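Local coordinates for putative D-alanine N-acetyltransferase of GNAT family (Desulfovibrio desulfuricans subsp. desulfuricans, PDB 2R7H), which probably transfers an acyl group, such as acetyl from acetyl-coenzyme A, to an acceptor that has not been established, as GNAT-family enzymes do, at residues A21-Q25 against E118-D122; L33-V38 against M79-A83. All coordinates share one frame; numbering follows the deposited sequence.

Contact 1: residues A21-Q25 against E118-D122; sequences AFRRQ and EVVHD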
loop_
_atom_site.group_PDB
_atom_site.type_symbol
_atom_site.label_atom_id
_atom_site.label_comp_id
_atom_site.label_asym_id
_atom_site.label_seq_id
_atom_site.Cartn_x
_atom_site.Cartn_y
_atom_site.Cartn_z
ATOM N N ALA B 21 8.123 -29.677 -4.389
ATOM C CA ALA B 21 9.259 -29.091 -3.645
ATOM C C ALA B 21 9.019 -27.574 -3.514
ATOM O O ALA B 21 8.615 -26.934 -4.488
ATOM C CB ALA B 21 10.574 -29.343 -4.355
ATOM N N PHE B 22 9.275 -27.016 -2.334
ATOM C CA PHE B 22 9.127 -25.572 -2.080
ATOM C C PHE B 22 10.504 -24.923 -2.148
ATOM O O PHE B 22 11.439 -25.411 -1.516
ATOM C CB PHE B 22 8.419 -25.300 -0.762
ATOM C CG PHE B 22 7.026 -25.808 -0.753
ATOM C CD1 PHE B 22 6.049 -25.149 -1.486
ATOM C CD2 PHE B 22 6.678 -26.939 -0.050
ATOM C CE1 PHE B 22 4.758 -25.609 -1.500
ATOM C CE2 PHE B 22 5.369 -27.407 -0.069
ATOM C CZ PHE B 22 4.412 -26.735 -0.802
ATOM N N ARG B 23 10.636 -23.863 -2.943
ATOM C CA ARG B 23 11.912 -23.162 -3.131
ATOM C C ARG B 23 11.707 -21.673 -2.889
ATOM O O ARG B 23 10.719 -21.118 -3.342
ATOM C CB ARG B 23 12.398 -23.413 -4.561
ATOM C CG ARG B 23 13.634 -22.610 -4.990
ATOM C CD ARG B 23 14.262 -23.117 -6.280
ATOM N NE ARG B 23 13.308 -23.300 -7.379
ATOM C CZ ARG B 23 12.817 -22.331 -8.154
ATOM N NH1 ARG B 23 13.128 -21.064 -7.949
ATOM N NH2 ARG B 23 11.967 -22.630 -9.126
ATOM N N ARG B 24 12.629 -21.052 -2.167
ATOM C CA ARG B 24 12.600 -19.618 -1.888
ATOM C C ARG B 24 13.561 -18.815 -2.743
ATOM O O ARG B 24 13.378 -17.613 -2.872
ATOM C CB ARG B 24 12.920 -19.288 -0.435
ATOM C CG ARG B 24 11.829 -19.412 0.587
ATOM C CD ARG B 24 11.437 -20.781 0.812
ATOM N NE ARG B 24 10.492 -20.874 1.914
ATOM C CZ ARG B 24 9.882 -22.003 2.248
ATOM N NH1 ARG B 24 10.146 -23.169 1.639
ATOM N NH2 ARG B 24 9.034 -21.980 3.239
ATOM N N GLN B 25 14.605 -19.449 -3.279
ATOM C CA GLN B 25 15.608 -18.751 -4.093
ATOM C C GLN B 25 15.028 -18.388 -5.444
ATOM O O GLN B 25 14.450 -19.241 -6.067
ATOM C CB GLN B 25 16.850 -19.643 -4.306
ATOM C CG GLN B 25 18.049 -18.912 -4.963
ATOM C CD GLN B 25 19.266 -19.810 -5.191
ATOM O OE1 GLN B 25 19.142 -21.008 -5.493
ATOM N NE2 GLN B 25 20.451 -19.212 -5.099
ATOM N N GLU B 118 3.629 -22.321 4.035
ATOM C CA GLU B 118 5.043 -21.977 3.931
ATOM C C GLU B 118 5.308 -20.473 4.154
ATOM O O GLU B 118 6.315 -20.087 4.779
ATOM C CB GLU B 118 5.601 -22.445 2.579
ATOM C CG GLU B 118 5.550 -23.955 2.352
ATOM C CD GLU B 118 6.137 -24.797 3.488
ATOM O OE1 GLU B 118 7.225 -24.484 3.972
ATOM O OE2 GLU B 118 5.481 -25.784 3.884
ATOM N N VAL B 119 4.440 -19.616 3.598
ATOM C CA VAL B 119 4.576 -18.183 3.792
ATOM C C VAL B 119 4.476 -17.870 5.276
ATOM O O VAL B 119 5.244 -17.071 5.786
ATOM C CB VAL B 119 3.489 -17.395 3.012
ATOM C CG1 VAL B 119 3.418 -15.971 3.505
ATOM C CG2 VAL B 119 3.751 -17.537 1.451
ATOM N N VAL B 120 3.496 -18.474 5.951
ATOM C CA VAL B 120 3.281 -18.270 7.397
ATOM C C VAL B 120 4.495 -18.724 8.216
ATOM O O VAL B 120 4.875 -18.053 9.139
ATOM C CB VAL B 120 2.009 -18.955 7.875
ATOM C CG1 VAL B 120 1.922 -18.998 9.387
ATOM C CG2 VAL B 120 0.817 -18.256 7.271
ATOM N N HIS B 121 5.110 -19.838 7.822
ATOM C CA HIS B 121 6.320 -20.340 8.455
ATOM C C HIS B 121 7.417 -19.299 8.346
ATOM O O HIS B 121 8.074 -18.954 9.329
ATOM C CB HIS B 121 6.760 -21.620 7.746
ATOM C CG HIS B 121 8.165 -22.037 8.031
ATOM N ND1 HIS B 121 9.239 -21.565 7.305
ATOM C CD2 HIS B 121 8.676 -22.913 8.932
ATOM C CE1 HIS B 121 10.352 -22.113 7.760
ATOM N NE2 HIS B 121 10.035 -22.942 8.741
ATOM N N ASP B 122 7.604 -18.783 7.140
ATOM C CA ASP B 122 8.646 -17.783 6.886
ATOM C C ASP B 122 8.461 -16.473 7.610
ATOM O O ASP B 122 9.428 -15.894 8.057
ATOM C CB ASP B 122 8.799 -17.506 5.401
ATOM C CG ASP B 122 9.267 -18.684 4.626
ATOM O OD1 ASP B 122 9.590 -19.750 5.215
ATOM O OD2 ASP B 122 9.331 -18.534 3.396
#
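Arg-24 reaches across to helix 111-125 and holds Asp-122 by its NE/NH2 side, one nitrogen to each carboxylate oxygen. The NE to OD2 bond, 3.0 Å, is the straighter of the two: it lies in the guanidinium plane and uses the syn lone pair of OD2. The NH2 to OD1 bond has the same length, 3.0 Å, but is more bent and tilted from both planes, because the flat groups are turned 47° against each other. NH2 also serves Glu-118 OE1 at 3.2 Å along an almost linear path (170°), meeting the anti lone pair in the guanidinium plane. One helical turn thus offers two acids to one arginine. A bend at chi2 (69°) in an otherwise extended outer chain carries the guanidinium to them.

Glu-118 works twice. While its carboxylate holds Arg-24, its CG methylene sits over the centre of the Phe-22 ring, 3.9 Å from the centroid, as a CH-pi contact. In the second shell, His-121 ND1 donates to Asp-122 OD1 (2.8 Å) in the plane of the imidazole, so that OD1 accepts from two donors. Phe-22 also packs on Ala-114 and Leu-115 of the same helix, while backbone bonds of Ala-21 and Arg-23 tie strand 21-23 to strand 69-75. The contact joins this outermost strand, and the residue just after it, to a helix packed on one face of the GNAT mixed sheet. The positive guanidinium would probably favour the ionised form of both acids and offset the repulsion between them.

Contact 2: residues L33-V38 against M79-A83; sequences LVRRVV and MAGYA
Leu-33 sets its CB against the terminal CE of Met-79, a selenomethionine, at 3.9 Å, with CD1 alongside the same methyl. Met-79 runs out extended from the strand, CG anti to the backbone N (chi1 -176°), and turns only at its last torsion, which brings CE to Leu-33 and leaves SE in contact with two valines. One is Val-34, whose CG2 lies 3.9 Å from SE and also hangs over the centre of the Tyr-82 ring, 3.9 Å from the centroid, in a CH-pi contact. Its other methyl, CG1, abuts the phenol end. Val-37, one turn on, splits its branches: CG2 meets Met-79 SE at 3.9 Å, whereas CG1 faces the CA of Gly-81 at 4.2 Å, in the classic beta bulge that Ala-80 and Gly-81 form opposite Ala-73. Val-38 CG2 closes on the ring edge, 4.0 Å from Tyr-82 CE1. The axes of segments 33-38 and 79-83 are 92° apart and come within 8.7 Å, the first helix of the GNAT fold lying across its central sheet. With no hydrogen bond between the segments, apolar packing alone joins them, and the buried Tyr-82 OH is satisfied outside them, by Trp-99 NE1.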
loop_
_atom_site.group_PDB
_atom_site.type_symbol
_atom_site.label_atom_id
_atom_site.label_comp_id
_atom_site.label_asym_id
_atom_site.label_seq_id
_atom_site.Cartn_x
_atom_site.Cartn_y
_atom_site.Cartn_z
ATOM N N LEU B 33 8.197 -18.006 -15.787
ATOM C CA LEU B 33 7.418 -19.139 -15.238
ATOM C C LEU B 33 6.274 -18.603 -14.406
ATOM O O LEU B 33 5.171 -19.153 -14.451
ATOM C CB LEU B 33 8.295 -20.096 -14.402
ATOM C CG LEU B 33 9.333 -20.946 -15.126
ATOM C CD1 LEU B 33 10.350 -21.542 -14.180
ATOM C CD2 LEU B 33 8.654 -22.026 -15.964
ATOM N N VAL B 34 6.554 -17.559 -13.619
ATOM C CA VAL B 34 5.538 -16.893 -12.797
ATOM C C VAL B 34 4.473 -16.270 -13.697
ATOM O O VAL B 34 3.258 -16.419 -13.449
ATOM C CB VAL B 34 6.157 -15.833 -11.879
ATOM C CG1 VAL B 34 5.117 -14.799 -11.429
ATOM C CG2 VAL B 34 6.878 -16.530 -10.705
ATOM N N ARG B 35 4.930 -15.589 -14.741
ATOM C CA ARG B 35 3.990 -14.965 -15.675
ATOM C C ARG B 35 3.054 -16.019 -16.232
ATOM O O ARG B 35 1.851 -15.834 -16.178
ATOM C CB ARG B 35 4.683 -14.255 -16.818
ATOM C CG ARG B 35 3.698 -13.339 -17.527
ATOM C CD ARG B 35 4.187 -12.764 -18.804
ATOM N NE ARG B 35 3.109 -11.903 -19.285
ATOM C CZ ARG B 35 2.914 -10.624 -18.960
ATOM N NH1 ARG B 35 3.799 -9.981 -18.227
ATOM N NH2 ARG B 35 1.837 -9.970 -19.446
ATOM N N ARG B 36 3.591 -17.137 -16.712
ATOM C CA ARG B 36 2.755 -18.222 -17.256
ATOM C C ARG B 36 1.797 -18.815 -16.203
ATOM O O ARG B 36 0.653 -19.125 -16.536
ATOM C CB ARG B 36 3.612 -19.295 -17.979
ATOM N N VAL B 37 2.231 -18.900 -14.930
ATOM C CA VAL B 37 1.367 -19.402 -13.860
ATOM C C VAL B 37 0.213 -18.437 -13.726
ATOM O O VAL B 37 -0.947 -18.846 -13.746
ATOM C CB VAL B 37 2.072 -19.541 -12.453
ATOM C CG1 VAL B 37 1.038 -19.787 -11.344
ATOM C CG2 VAL B 37 3.130 -20.662 -12.443
ATOM N N VAL B 38 0.555 -17.159 -13.584
ATOM C CA VAL B 38 -0.419 -16.082 -13.436
ATOM C C VAL B 38 -1.426 -16.004 -14.594
ATOM O O VAL B 38 -2.625 -15.796 -14.372
ATOM C CB VAL B 38 0.334 -14.738 -13.191
ATOM C CG1 VAL B 38 -0.492 -13.604 -13.609
ATOM C CG2 VAL B 38 0.859 -14.676 -11.730
HETATM N N MSE B 79 6.744 -25.379 -12.633
HETATM C CA MSE B 79 6.241 -24.604 -11.496
HETATM C C MSE B 79 4.722 -24.845 -11.353
HETATM O O MSE B 79 3.927 -24.395 -12.178
HETATM C CB MSE B 79 6.547 -23.113 -11.657
HETATM C CG MSE B 79 6.121 -22.287 -10.423
HETATM SE SE MSE B 79 6.532 -20.437 -10.636
HETATM C CE MSE B 79 8.499 -20.668 -10.584
ATOM N N ALA B 80 4.324 -25.558 -10.307
ATOM C CA ALA B 80 2.910 -25.865 -10.030
ATOM C C ALA B 80 2.129 -24.627 -9.528
ATOM O O ALA B 80 0.923 -24.489 -9.753
ATOM C CB ALA B 80 2.834 -26.990 -9.022
ATOM N N GLY B 81 2.845 -23.726 -8.863
ATOM C CA GLY B 81 2.274 -22.507 -8.330
ATOM C C GLY B 81 3.266 -21.755 -7.455
ATOM O O GLY B 81 4.428 -22.137 -7.324
ATOM N N TYR B 82 2.824 -20.646 -6.884
ATOM C CA TYR B 82 3.718 -19.866 -6.036
ATOM C C TYR B 82 2.941 -18.853 -5.218
ATOM O O TYR B 82 1.755 -18.594 -5.483
ATOM C CB TYR B 82 4.799 -19.134 -6.865
ATOM C CG TYR B 82 4.376 -17.827 -7.468
ATOM C CD1 TYR B 82 3.404 -17.767 -8.452
ATOM C CD2 TYR B 82 4.994 -16.648 -7.092
ATOM C CE1 TYR B 82 2.999 -16.559 -8.985
ATOM C CE2 TYR B 82 4.603 -15.440 -7.619
ATOM C CZ TYR B 82 3.608 -15.398 -8.558
ATOM O OH TYR B 82 3.254 -14.185 -9.089
ATOM N N ALA B 83 3.630 -18.299 -4.224
ATOM C CA ALA B 83 3.085 -17.252 -3.348
ATOM C C ALA B 83 4.106 -16.097 -3.394
ATOM O O ALA B 83 5.311 -16.341 -3.506
ATOM C CB ALA B 83 2.940 -17.732 -1.982
#

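In the fold
Both contacts bind a helix to the same mixed sheet, from opposite faces, with centres about 14 Å apart. They meet through strand 78-87: Ala-83, pointing to the other side from Tyr-82, places its CB 3.5 Å from Val-119 CG2 on the helix of contact 1. At the edge, Arg-23 NH2 comes within 4.2 Å of Met-79 CE. Strand 21-23 is followed in the chain by helix 30-41. Contact 1 is at the surface and largely ionic; contact 2 is buried and apolar. Contact 2 is linked to the 2-ethoxyethanol pocket: Tyr-82 hydrogen-bonds to Trp-99, which lines it with Tyr-68 and Tyr-98.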